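Local atomic coordinates of hypothetical protein (Archaeoglobus fulgidus, PDB entry 2H6L), a protein that is of unknown function but binds zinc through a cluster of histidines and assembles as a trimer of PPC-domain subunits. Residues L73-N78 with I90-G95. Numbering follows the deposited sequence.
Sequences LSLSGN and IHVLLG. With ZN (zinc ion), chain D.
Ser76 and His91 face each other as an antiparallel hydrogen-bonded pair, the segments 73-78 and 90-95 running at 174° to each other, N to C, with both bonds almost straight: Ser76 N gives to His91 O at 3.1 Å and His91 N to Ser76 O at 3.0 Å. Toward the other end the register slips, because Leu73 and Ser74 both sit opposite Leu93 in a classic beta bulge; Leu93 O is gripped by two donors, Leu73 N at 2.7 Å and Ser74 N at 3.1 Å. From within the bulge, Leu73 lays CB against this carbonyl and reaches CD1 to within 3.8 Å of Gly95 N, and an alanine here would probably open a gap over the glycine backbone. The strands are the arms of the hairpin 70-82/85-96, in the antiparallel sheet of the PPC domain. On one face Leu75, its CG anti to the backbone N (chi1 -168°), lies alongside Val92 and crosses Ile90, CD2 pressing on Ile90 CG2 at a tight 3.4 Å. On the other face Ser74 CB meets Leu93 CD1, while a water accepts from Ser74 OG and donates to His91 O, bridging the strands. Farther along that face, His91 binds zinc through NE2 at 2.2 Å, with His89 and His104 as fellow ligands; its ND1 is hydrogen-bonded to Ile72 O of a second subunit, which would fix the ring's rotation and tie the metal site to the trimer interface.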
loop_
_atom_site.group_PDB
_atom_site.type_symbol
_atom_site.label_atom_id
_atom_site.label_comp_id
_atom_site.label_asym_id
_atom_site.label_seq_id
_atom_site.Cartn_x
_atom_site.Cartn_y
_atom_site.Cartn_z
ATOM N N LEU A 73 1.135 -9.504 -3.879
ATOM C CA LEU A 73 -0.153 -8.831 -3.983
ATOM C C LEU A 73 -0.124 -7.477 -3.301
ATOM O O LEU A 73 -0.869 -6.558 -3.668
ATOM C CB LEU A 73 -1.232 -9.713 -3.375
ATOM C CG LEU A 73 -1.259 -11.117 -3.978
ATOM C CD1 LEU A 73 -2.350 -11.947 -3.314
ATOM C CD2 LEU A 73 -1.500 -11.024 -5.486
ATOM N N SER A 74 0.756 -7.361 -2.309
ATOM C CA SER A 74 0.922 -6.134 -1.550
ATOM C C SER A 74 2.188 -6.233 -0.705
ATOM O O SER A 74 2.409 -7.228 -0.017
ATOM C CB SER A 74 -0.288 -5.901 -0.638
ATOM O OG SER A 74 -0.116 -4.727 0.137
ATOM N N LEU A 75 3.015 -5.197 -0.784
ATOM C CA LEU A 75 4.259 -5.118 -0.029
ATOM C C LEU A 75 4.371 -3.675 0.446
ATOM O O LEU A 75 4.406 -2.740 -0.354
ATOM C CB LEU A 75 5.455 -5.488 -0.913
ATOM C CG LEU A 75 6.778 -5.721 -0.167
ATOM C CD1 LEU A 75 7.648 -6.657 -0.985
ATOM C CD2 LEU A 75 7.487 -4.397 0.110
ATOM N N SER A 76 4.413 -3.495 1.756
ATOM C CA SER A 76 4.489 -2.158 2.317
ATOM C C SER A 76 5.334 -2.144 3.581
ATOM O O SER A 76 5.398 -3.128 4.303
ATOM C CB SER A 76 3.079 -1.657 2.635
ATOM O OG SER A 76 3.142 -0.431 3.337
ATOM N N GLY A 77 5.986 -1.026 3.854
ATOM C CA GLY A 77 6.795 -0.977 5.052
ATOM C C GLY A 77 7.580 0.298 5.211
ATOM O O GLY A 77 7.337 1.288 4.525
ATOM N N ASN A 78 8.542 0.266 6.122
ATOM C CA ASN A 78 9.349 1.435 6.382
ATOM C C ASN A 78 10.795 1.082 6.700
ATOM O O ASN A 78 11.136 -0.076 6.961
ATOM C CB ASN A 78 8.744 2.209 7.552
ATOM C CG ASN A 78 8.648 1.371 8.803
ATOM O OD1 ASN A 78 9.665 0.924 9.343
ATOM N ND2 ASN A 78 7.425 1.141 9.271
ATOM N N ILE A 90 8.884 -4.895 6.902
ATOM C CA ILE A 90 7.937 -5.049 5.807
ATOM C C ILE A 90 6.863 -6.096 6.020
ATOM O O ILE A 90 7.128 -7.183 6.525
ATOM C CB ILE A 90 8.684 -5.424 4.506
ATOM C CG1 ILE A 90 9.777 -4.399 4.224
ATOM C CG2 ILE A 90 7.694 -5.523 3.340
ATOM C CD1 ILE A 90 10.790 -4.861 3.196
ATOM N N HIS A 91 5.643 -5.761 5.615
ATOM C CA HIS A 91 4.533 -6.691 5.706
ATOM C C HIS A 91 4.080 -6.959 4.280
ATOM O O HIS A 91 4.127 -6.066 3.431
ATOM C CB HIS A 91 3.391 -6.107 6.543
ATOM C CG HIS A 91 3.592 -6.259 8.021
ATOM N ND1 HIS A 91 2.549 -6.243 8.922
ATOM C CD2 HIS A 91 4.715 -6.456 8.751
ATOM C CE1 HIS A 91 3.019 -6.426 10.143
ATOM N NE2 HIS A 91 4.331 -6.558 10.066
ATOM N N VAL A 92 3.659 -8.186 4.003
ATOM C CA VAL A 92 3.229 -8.521 2.655
ATOM C C VAL A 92 2.023 -9.419 2.578
ATOM O O VAL A 92 1.591 -10.026 3.560
ATOM C CB VAL A 92 4.337 -9.256 1.857
ATOM C CG1 VAL A 92 5.539 -8.357 1.662
ATOM C CG2 VAL A 92 4.723 -10.552 2.585
ATOM N N LEU A 93 1.496 -9.481 1.364
ATOM C CA LEU A 93 0.381 -10.334 1.001
ATOM C C LEU A 93 0.886 -10.981 -0.285
ATOM O O LEU A 93 1.204 -10.297 -1.263
ATOM C CB LEU A 93 -0.876 -9.505 0.751
ATOM C CG LEU A 93 -1.671 -9.250 2.031
ATOM C CD1 LEU A 93 -2.101 -7.797 2.116
ATOM C CD2 LEU A 93 -2.865 -10.186 2.051
ATOM N N LEU A 94 1.012 -12.299 -0.245
ATOM C CA LEU A 94 1.502 -13.080 -1.375
ATOM C C LEU A 94 0.459 -14.116 -1.734
ATOM O O LEU A 94 -0.295 -14.569 -0.875
ATOM C CB LEU A 94 2.797 -13.809 -0.998
ATOM C CG LEU A 94 4.155 -13.107 -0.915
ATOM C CD1 LEU A 94 4.001 -11.636 -0.632
ATOM C CD2 LEU A 94 4.986 -13.797 0.162
ATOM N N GLY A 95 0.423 -14.506 -3.000
ATOM C CA GLY A 95 -0.536 -15.511 -3.401
ATOM C C GLY A 95 -0.976 -15.392 -4.838
ATOM O O GLY A 95 -0.380 -14.664 -5.629
HETATM ZN ZN ZN D . 6.003 -6.761 11.481
HETATM O O HOH W 1 1.541 -4.856 2.383
#